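PDB 6VXC: trans-4-hydroxy-L-proline dehydratase from Clostridioides difficile 70-100-2010, which uses a glycyl radical to dehydrate trans-4-hydroxy-L-proline to (S)-1-pyrroline-5-carboxylate in the anaerobic breakdown of 4-hydroxyproline. Local coordinates for residues 26-31 with 331-336; 87-92 with 279-284. One frame throughout, in Å; residues are numbered along the deposited sequence.

Interaction 1 (26-31 with 331-336); sequences FERTKK and LECLWV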
ATOM      1  N   PHE A  26     -16.830 -18.539 -15.792  1.00 16.90           N
ATOM      2  CA  PHE A  26     -16.714 -19.365 -16.977  1.00 18.31           C
ATOM      3  C   PHE A  26     -15.708 -20.477 -16.742  1.00 19.55           C
ATOM      4  O   PHE A  26     -14.858 -20.402 -15.847  1.00 18.57           O
ATOM      5  CB  PHE A  26     -16.329 -18.514 -18.192  1.00 16.39           C
ATOM      6  CG  PHE A  26     -17.200 -17.321 -18.349  1.00 17.71           C
ATOM      7  CD1 PHE A  26     -18.435 -17.435 -18.976  1.00 20.18           C
ATOM      8  CD2 PHE A  26     -16.833 -16.103 -17.805  1.00 17.24           C
ATOM      9  CE1 PHE A  26     -19.270 -16.345 -19.101  1.00 16.24           C
ATOM     10  CE2 PHE A  26     -17.657 -15.002 -17.926  1.00 17.30           C
ATOM     11  CZ  PHE A  26     -18.887 -15.124 -18.579  1.00 17.67           C
ATOM     12  N   GLU A  27     -15.829 -21.522 -17.559  1.00 17.51           N
ATOM     13  CA  GLU A  27     -14.896 -22.632 -17.440  1.00 20.43           C
ATOM     14  C   GLU A  27     -13.456 -22.150 -17.553  1.00 18.41           C
ATOM     15  O   GLU A  27     -12.586 -22.598 -16.799  1.00 19.62           O
ATOM     16  CB  GLU A  27     -15.178 -23.671 -18.530  1.00 28.04           C
ATOM     17  CG  GLU A  27     -16.506 -24.381 -18.407  1.00 27.20           C
ATOM     18  CD  GLU A  27     -16.625 -25.149 -17.103  1.00 31.84           C
ATOM     19  OE1 GLU A  27     -15.774 -26.029 -16.851  1.00 43.81           O
ATOM     20  OE2 GLU A  27     -17.548 -24.857 -16.315  1.00 35.14           O
ATOM     21  N   ARG A  28     -13.188 -21.214 -18.460  1.00 18.48           N
ATOM     22  CA  ARG A  28     -11.832 -20.682 -18.587  1.00 18.45           C
ATOM     23  C   ARG A  28     -11.328 -20.099 -17.270  1.00 18.06           C
ATOM     24  O   ARG A  28     -10.253 -20.471 -16.786  1.00 19.58           O
ATOM     25  CB  ARG A  28     -11.780 -19.619 -19.685  1.00 18.23           C
ATOM     26  CG  ARG A  28     -10.394 -18.994 -19.885  1.00 17.26           C
ATOM     27  CD  ARG A  28     -10.490 -17.685 -20.661  1.00 17.74           C
ATOM     28  NE  ARG A  28     -11.129 -17.836 -21.967  1.00 17.31           N
ATOM     29  CZ  ARG A  28     -10.552 -18.355 -23.047  1.00 22.00           C
ATOM     30  NH1 ARG A  28     -11.241 -18.445 -24.181  1.00 21.21           N
ATOM     31  NH2 ARG A  28      -9.293 -18.772 -23.010  1.00 19.21           N
ATOM     32  N   THR A  29     -12.108 -19.199 -16.661  1.00 18.93           N
ATOM     33  CA  THR A  29     -11.616 -18.473 -15.499  1.00 17.94           C
ATOM     34  C   THR A  29     -11.627 -19.337 -14.245  1.00 16.71           C
ATOM     35  O   THR A  29     -10.805 -19.125 -13.351  1.00 16.42           O
ATOM     36  CB  THR A  29     -12.422 -17.182 -15.305  1.00 15.41           C
ATOM     37  OG1 THR A  29     -13.807 -17.485 -15.132  1.00 18.02           O
ATOM     38  CG2 THR A  29     -12.256 -16.258 -16.515  1.00 14.78           C
ATOM     39  N   LYS A  30     -12.493 -20.350 -14.186  1.00 17.92           N
ATOM     40  CA  LYS A  30     -12.406 -21.341 -13.115  1.00 16.73           C
ATOM     41  C   LYS A  30     -11.054 -22.049 -13.129  1.00 15.60           C
ATOM     42  O   LYS A  30     -10.451 -22.277 -12.075  1.00 17.85           O
ATOM     43  CB  LYS A  30     -13.523 -22.375 -13.256  1.00 15.43           C
ATOM     44  CG  LYS A  30     -14.942 -21.866 -13.111  1.00 17.83           C
ATOM     45  CD  LYS A  30     -15.916 -22.983 -13.470  1.00 17.96           C
ATOM     46  CE  LYS A  30     -17.373 -22.535 -13.462  1.00 16.70           C
ATOM     47  NZ  LYS A  30     -17.880 -22.133 -12.147  1.00 16.94           N
ATOM     48  N   LYS A  31     -10.588 -22.433 -14.318  1.00 16.06           N
ATOM     49  CA  LYS A  31      -9.299 -23.103 -14.485  1.00 17.96           C
ATOM     50  C   LYS A  31      -8.136 -22.172 -14.153  1.00 15.59           C
ATOM     51  O   LYS A  31      -7.180 -22.571 -13.473  1.00 16.18           O
ATOM     52  CB  LYS A  31      -9.185 -23.617 -15.928  1.00 23.28           C
ATOM     53  CG  LYS A  31      -7.806 -24.162 -16.319  1.00 21.02           C
ATOM     54  CD  LYS A  31      -7.796 -24.817 -17.717  1.00 29.22           C
ATOM     55  CE  LYS A  31      -8.112 -23.821 -18.829  1.00 33.76           C
ATOM     56  NZ  LYS A  31      -8.044 -24.441 -20.198  1.00 34.19           N
ATOM     57  N   LEU A 331     -12.017  -9.380 -17.312  1.00 12.60           N
ATOM     58  CA  LEU A 331     -11.668  -8.857 -15.997  1.00 12.36           C
ATOM     59  C   LEU A 331     -11.384  -9.969 -14.998  1.00 12.84           C
ATOM     60  O   LEU A 331     -10.529  -9.805 -14.127  1.00 13.62           O
ATOM     61  CB  LEU A 331     -12.775  -7.943 -15.472  1.00 13.92           C
ATOM     62  CG  LEU A 331     -12.783  -6.576 -16.146  1.00 12.65           C
ATOM     63  CD1 LEU A 331     -13.959  -5.752 -15.707  1.00 10.42           C
ATOM     64  CD2 LEU A 331     -11.464  -5.844 -15.859  1.00 12.60           C
ATOM     65  N   GLU A 332     -12.090 -11.097 -15.091  1.00 15.28           N
ATOM     66  CA  GLU A 332     -11.741 -12.231 -14.240  1.00 13.13           C
ATOM     67  C   GLU A 332     -10.346 -12.729 -14.565  1.00 12.69           C
ATOM     68  O   GLU A 332      -9.584 -13.092 -13.665  1.00 15.38           O
ATOM     69  CB  GLU A 332     -12.784 -13.353 -14.374  1.00 11.92           C
ATOM     70  CG  GLU A 332     -14.093 -12.995 -13.652  1.00 12.62           C
ATOM     71  CD  GLU A 332     -15.198 -14.068 -13.685  1.00 15.73           C
ATOM     72  OE1 GLU A 332     -14.969 -15.203 -14.170  1.00 17.28           O
ATOM     73  OE2 GLU A 332     -16.311 -13.744 -13.208  1.00 16.02           O
ATOM     74  N   CYS A 333      -9.979 -12.714 -15.844  1.00 13.65           N
ATOM     75  CA  CYS A 333      -8.604 -13.027 -16.215  1.00 12.60           C
ATOM     76  C   CYS A 333      -7.630 -12.045 -15.578  1.00 11.52           C
ATOM     77  O   CYS A 333      -6.613 -12.453 -15.013  1.00 13.60           O
ATOM     78  CB  CYS A 333      -8.449 -13.027 -17.741  1.00 12.38           C
ATOM     79  SG  CYS A 333      -9.212 -14.413 -18.617  1.00 17.88           S
ATOM     80  N   LEU A 334      -7.922 -10.745 -15.677  1.00 13.84           N
ATOM     81  CA  LEU A 334      -7.096  -9.716 -15.049  1.00 12.26           C
ATOM     82  C   LEU A 334      -6.937  -9.954 -13.548  1.00 11.76           C
ATOM     83  O   LEU A 334      -5.828  -9.863 -13.008  1.00 12.33           O
ATOM     84  CB  LEU A 334      -7.696  -8.334 -15.303  1.00 12.23           C
ATOM     85  CG  LEU A 334      -6.834  -7.191 -14.743  1.00 10.63           C
ATOM     86  CD1 LEU A 334      -5.408  -7.262 -15.309  1.00  9.00           C
ATOM     87  CD2 LEU A 334      -7.453  -5.839 -15.025  1.00 10.38           C
ATOM     88  N   TRP A 335      -8.048 -10.234 -12.858  1.00 10.57           N
ATOM     89  CA  TRP A 335      -7.997 -10.487 -11.420  1.00 11.63           C
ATOM     90  C   TRP A 335      -7.008 -11.597 -11.097  1.00 12.87           C
ATOM     91  O   TRP A 335      -6.181 -11.468 -10.182  1.00 11.29           O
ATOM     92  CB  TRP A 335      -9.398 -10.844 -10.900  1.00  9.65           C
ATOM     93  CG  TRP A 335     -10.055  -9.737 -10.106  1.00  9.13           C
ATOM     94  CD1 TRP A 335     -10.532  -9.820  -8.846  1.00  7.98           C
ATOM     95  CD2 TRP A 335     -10.261  -8.380 -10.522  1.00  7.95           C
ATOM     96  NE1 TRP A 335     -11.033  -8.611  -8.440  1.00  7.64           N
ATOM     97  CE2 TRP A 335     -10.883  -7.708  -9.451  1.00  8.92           C
ATOM     98  CE3 TRP A 335     -10.003  -7.674 -11.700  1.00  8.85           C
ATOM     99  CZ2 TRP A 335     -11.248  -6.368  -9.518  1.00 10.44           C
ATOM    100  CZ3 TRP A 335     -10.356  -6.329 -11.764  1.00 10.73           C
ATOM    101  CH2 TRP A 335     -10.976  -5.694 -10.684  1.00  8.14           C
ATOM    102  N   VAL A 336      -7.065 -12.692 -11.860  1.00 11.49           N
ATOM    103  CA  VAL A 336      -6.144 -13.795 -11.630  1.00 11.43           C
ATOM    104  C   VAL A 336      -4.702 -13.345 -11.854  1.00 12.05           C
ATOM    105  O   VAL A 336      -3.796 -13.758 -11.126  1.00 13.27           O
ATOM    106  CB  VAL A 336      -6.507 -14.996 -12.528  1.00 12.77           C
ATOM    107  CG1 VAL A 336      -5.401 -16.031 -12.479  1.00 10.78           C
ATOM    108  CG2 VAL A 336      -7.864 -15.597 -12.123  1.00  9.79           C
TER

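Interaction 2 (87-92 with 279-284); sequences ELIVGE and AIQMYW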
ATOM      1  N   GLU A  87      -5.151 -18.622 -20.871  1.00 17.37           N
ATOM      2  CA  GLU A  87      -5.073 -17.181 -20.701  1.00 15.22           C
ATOM      3  C   GLU A  87      -5.626 -16.441 -21.908  1.00 14.63           C
ATOM      4  O   GLU A  87      -5.520 -16.890 -23.049  1.00 15.67           O
ATOM      5  CB  GLU A  87      -3.637 -16.743 -20.438  1.00 19.62           C
ATOM      6  CG  GLU A  87      -3.213 -17.016 -19.013  1.00 16.08           C
ATOM      7  CD  GLU A  87      -1.846 -16.460 -18.684  1.00 19.59           C
ATOM      8  OE1 GLU A  87      -0.999 -16.332 -19.600  1.00 17.24           O
ATOM      9  OE2 GLU A  87      -1.631 -16.139 -17.492  1.00 23.82           O
ATOM     10  N   LEU A  88      -6.244 -15.303 -21.626  1.00 15.33           N
ATOM     11  CA  LEU A  88      -6.534 -14.269 -22.603  1.00 16.84           C
ATOM     12  C   LEU A  88      -5.660 -13.037 -22.427  1.00 17.04           C
ATOM     13  O   LEU A  88      -5.369 -12.359 -23.411  1.00 17.47           O
ATOM     14  CB  LEU A  88      -8.013 -13.861 -22.523  1.00 17.05           C
ATOM     15  CG  LEU A  88      -9.093 -14.882 -22.926  1.00 16.60           C
ATOM     16  CD1 LEU A  88     -10.499 -14.357 -22.658  1.00 16.19           C
ATOM     17  CD2 LEU A  88      -8.960 -15.257 -24.398  1.00 18.83           C
ATOM     18  N   ILE A  89      -5.237 -12.746 -21.195  1.00 19.08           N
ATOM     19  CA  ILE A  89      -4.277 -11.688 -20.878  1.00 16.98           C
ATOM     20  C   ILE A  89      -2.980 -12.356 -20.450  1.00 15.50           C
ATOM     21  O   ILE A  89      -2.999 -13.223 -19.572  1.00 15.30           O
ATOM     22  CB  ILE A  89      -4.803 -10.774 -19.752  1.00 18.06           C
ATOM     23  CG1 ILE A  89      -6.147 -10.164 -20.136  1.00 15.81           C
ATOM     24  CG2 ILE A  89      -3.765  -9.675 -19.392  1.00 16.17           C
ATOM     25  CD1 ILE A  89      -6.090  -9.305 -21.378  1.00 14.20           C
ATOM     26  N   VAL A  90      -1.848 -11.921 -21.016  1.00 18.07           N
ATOM     27  CA  VAL A  90      -0.571 -12.595 -20.797  1.00 16.15           C
ATOM     28  C   VAL A  90       0.429 -11.646 -20.146  1.00 16.67           C
ATOM     29  O   VAL A  90       0.353 -10.417 -20.286  1.00 16.65           O
ATOM     30  CB  VAL A  90       0.026 -13.168 -22.106  1.00 17.26           C
ATOM     31  CG1 VAL A  90      -0.924 -14.189 -22.743  1.00 15.32           C
ATOM     32  CG2 VAL A  90       0.369 -12.040 -23.059  1.00 12.35           C
ATOM     33  N   GLY A  91       1.387 -12.244 -19.441  1.00 15.83           N
ATOM     34  CA  GLY A  91       2.436 -11.526 -18.741  1.00 14.32           C
ATOM     35  C   GLY A  91       2.570 -11.966 -17.291  1.00 17.89           C
ATOM     36  O   GLY A  91       1.590 -11.964 -16.536  1.00 18.08           O
ATOM     37  N   GLU A  92       3.780 -12.358 -16.895  1.00 18.49           N
ATOM     38  CA  GLU A  92       4.109 -12.735 -15.526  1.00 17.77           C
ATOM     39  C   GLU A  92       5.378 -11.990 -15.115  1.00 16.80           C
ATOM     40  O   GLU A  92       6.284 -11.811 -15.932  1.00 15.80           O
ATOM     41  CB  GLU A  92       4.323 -14.257 -15.385  1.00 17.46           C
ATOM     42  CG  GLU A  92       3.080 -15.145 -15.586  1.00 21.58           C
ATOM     43  CD  GLU A  92       2.124 -15.150 -14.384  1.00 21.41           C
ATOM     44  OE1 GLU A  92       2.569 -14.815 -13.263  1.00 18.65           O
ATOM     45  OE2 GLU A  92       0.932 -15.504 -14.566  1.00 21.27           O
ATOM     46  N   ALA A 279      -7.093  -2.691 -24.231  1.00 13.41           N
ATOM     47  CA  ALA A 279      -6.883  -1.771 -23.118  1.00 15.39           C
ATOM     48  C   ALA A 279      -6.435  -2.514 -21.868  1.00 14.06           C
ATOM     49  O   ALA A 279      -5.548  -2.050 -21.144  1.00 13.75           O
ATOM     50  CB  ALA A 279      -8.145  -0.957 -22.849  1.00 11.06           C
ATOM     51  N   ILE A 280      -7.032  -3.676 -21.604  1.00 14.13           N
ATOM     52  CA  ILE A 280      -6.638  -4.454 -20.435  1.00 14.27           C
ATOM     53  C   ILE A 280      -5.237  -5.020 -20.613  1.00 14.42           C
ATOM     54  O   ILE A 280      -4.424  -5.003 -19.682  1.00 12.99           O
ATOM     55  CB  ILE A 280      -7.679  -5.552 -20.138  1.00 12.09           C
ATOM     56  CG1 ILE A 280      -9.000  -4.927 -19.655  1.00  9.32           C
ATOM     57  CG2 ILE A 280      -7.112  -6.582 -19.160  1.00  9.44           C
ATOM     58  CD1 ILE A 280     -10.121  -5.917 -19.518  1.00 12.82           C
ATOM     59  N   GLN A 281      -4.929  -5.535 -21.807  1.00 15.24           N
ATOM     60  CA  GLN A 281      -3.596  -6.077 -22.042  1.00 12.64           C
ATOM     61  C   GLN A 281      -2.534  -4.984 -21.990  1.00 12.28           C
ATOM     62  O   GLN A 281      -1.439  -5.210 -21.468  1.00 13.25           O
ATOM     63  CB  GLN A 281      -3.553  -6.815 -23.385  1.00 14.52           C
ATOM     64  CG  GLN A 281      -2.189  -7.443 -23.738  1.00 15.23           C
ATOM     65  CD  GLN A 281      -1.788  -8.591 -22.808  1.00 15.28           C
ATOM     66  OE1 GLN A 281      -2.318  -9.686 -22.913  1.00 17.85           O
ATOM     67  NE2 GLN A 281      -0.826  -8.345 -21.915  1.00 16.61           N
ATOM     68  N   MET A 282      -2.842  -3.793 -22.508  1.00 13.07           N
ATOM     69  CA  MET A 282      -1.909  -2.669 -22.384  1.00 13.03           C
ATOM     70  C   MET A 282      -1.636  -2.356 -20.911  1.00 13.64           C
ATOM     71  O   MET A 282      -0.478  -2.236 -20.497  1.00 14.66           O
ATOM     72  CB  MET A 282      -2.454  -1.432 -23.115  1.00 11.16           C
ATOM     73  CG  MET A 282      -1.724  -0.102 -22.822  1.00 12.15           C
ATOM     74  SD  MET A 282      -0.034  -0.001 -23.499  1.00 17.08           S
ATOM     75  CE  MET A 282      -0.372   0.842 -25.033  1.00 14.90           C
ATOM     76  N   TYR A 283      -2.689  -2.242 -20.097  1.00 12.86           N
ATOM     77  CA  TYR A 283      -2.457  -1.984 -18.684  1.00 11.06           C
ATOM     78  C   TYR A 283      -1.560  -3.055 -18.081  1.00 13.02           C
ATOM     79  O   TYR A 283      -0.611  -2.739 -17.355  1.00 14.06           O
ATOM     80  CB  TYR A 283      -3.758  -1.893 -17.872  1.00 11.93           C
ATOM     81  CG  TYR A 283      -3.343  -1.917 -16.419  1.00 12.46           C
ATOM     82  CD1 TYR A 283      -2.839  -0.776 -15.811  1.00 10.93           C
ATOM     83  CD2 TYR A 283      -3.285  -3.110 -15.717  1.00 12.91           C
ATOM     84  CE1 TYR A 283      -2.375  -0.808 -14.521  1.00 10.47           C
ATOM     85  CE2 TYR A 283      -2.808  -3.151 -14.421  1.00 10.65           C
ATOM     86  CZ  TYR A 283      -2.348  -1.998 -13.840  1.00  9.67           C
ATOM     87  OH  TYR A 283      -1.879  -2.033 -12.565  1.00 13.26           O
ATOM     88  N   TRP A 284      -1.845  -4.335 -18.366  1.00 12.53           N
ATOM     89  CA  TRP A 284      -1.110  -5.400 -17.693  1.00 11.77           C
ATOM     90  C   TRP A 284       0.357  -5.433 -18.111  1.00 12.57           C
ATOM     91  O   TRP A 284       1.229  -5.731 -17.288  1.00 14.49           O
ATOM     92  CB  TRP A 284      -1.767  -6.767 -17.923  1.00 10.73           C
ATOM     93  CG  TRP A 284      -1.103  -7.775 -17.031  1.00 11.89           C
ATOM     94  CD1 TRP A 284      -0.345  -8.841 -17.411  1.00 11.83           C
ATOM     95  CD2 TRP A 284      -1.078  -7.756 -15.594  1.00 12.17           C
ATOM     96  NE1 TRP A 284       0.134  -9.498 -16.308  1.00 14.32           N
ATOM     97  CE2 TRP A 284      -0.306  -8.858 -15.177  1.00 12.18           C
ATOM     98  CE3 TRP A 284      -1.649  -6.926 -14.624  1.00  9.74           C
ATOM     99  CZ2 TRP A 284      -0.073  -9.142 -13.834  1.00  9.35           C
ATOM    100  CZ3 TRP A 284      -1.425  -7.215 -13.282  1.00 10.16           C
ATOM    101  CH2 TRP A 284      -0.640  -8.314 -12.903  1.00 10.65           C
TER
HETATM  102  O   HOH W   1      -3.742 -10.644 -25.054  1.00 19.89           O

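Interaction 1 (26-31 with 331-336)
Thr-29 and Glu-332 carry this contact, in which the first turn of helix 27-38 packs on helix 324-339. The two short helical segments run almost exactly parallel, at 4°, with axes 9.7 Å apart, and Thr-29 faces Cys-333 at the level where the backbones come nearest. The Thr-29 hydroxyl donates a hydrogen bond of 2.7 Å from OG1 to Glu-332 OE1, arriving nearly in line with the C-O bond of the carboxylate. Beside this polar link the methyl does apolar work: Thr-29 CG2 rests on Glu-332 CB at 3.6 Å, so the two side chains, crossing at about a right angle, meet at two places, the OG1-OE1 bond and the CG2-CB contact. A chi1 of 59° sets OG1 between the backbone N and the carbonyl carbon of Thr-29, where it also accepts a bond from the N-cap residue, Phe-26 N to Thr-29 OG1 at 3.3 Å. Glu-332 reaches across with its chain extended beyond CG, and its other oxygen, OE2, is bonded to Thr-25 and Gln-328. Cys-333 SG lies 4.1 Å from Thr-29 CG2 and equally far from CD of Arg-28, whose guanidinium group is salt-bridged to Glu-329 and Asp-257. Val-386 and Met-390 of helix 378-390 pack against Glu-332. Both oxygens of the buried carboxylate thus have uncharged hydrogen-bond partners, among them Thr-29 and, just before the N-cap, Thr-25; by accepting from Phe-26 N and donating to Glu-332 OE1, the Thr-29 hydroxyl links the helix start to the neighbouring helix.

Interaction 2 (87-92 with 279-284)
Gln-281, on helix 276-293, pairs its side-chain amide through two bonds with the N-H and C=O of Val-90 in the irregular segment 87-92, within the pyruvate formate-lyase-like part of this glycyl radical enzyme. Val-90 N donates to Gln-281 OE1 at 3.0 Å, in the carbonyl plane and on a lone pair; Gln-281 NE2 returns a bond of 2.9 Å to Val-90 O, nearly straight and close to its own amide plane. The chain gets there by leaving the helix with CG opposite the backbone N and then bending at chi2 (66°). Two such bonds fix the rotation of the amide, and a water donating to both Leu-88 O and Gln-281 OE1 gives that oxygen a second donor.

The apolar part belongs to Ile-89. Its CD1 meets Ile-280 CG2 at 3.7 Å, the two side chains crossing at about a right angle, while its CG2 lies on Trp-284 CB. His-287 stacks on the indole and Phe-338 meets it edge-to-face.

Along the indole edge, Val-90 O lies near the ring plane by CD1, and Trp-284 NE1 donates to Gly-91 O at 2.9 Å, within 5° of its ring plane but 46° out of the plane of the carbonyl.

Overall arrangement
Interaction 2 is nested within the chain loop closed by interaction 1, and their centres lie 12 Å apart. Helix 324-339, which carries the second segment of interaction 1, also packs on helix 276-293 of interaction 2: Leu-334 CD1 lies 3.8 Å from Trp-284 CE3, and Leu-331 CD2 3.9 Å from Ile-280 CD1. Leu-88 of segment 87-92 touches both segments of interaction 1, its CD1 lying 3.6 Å from Arg-28 NE and its CB 4.1 Å from Cys-333 SG. Both contacts lie on the same side of the chain's centre, about 25 and 22 Å from it, and away from the probable catalytic Cys-454 and Glu-456 and from Gly-785, the site of the glycyl radical, which is not present in this structure.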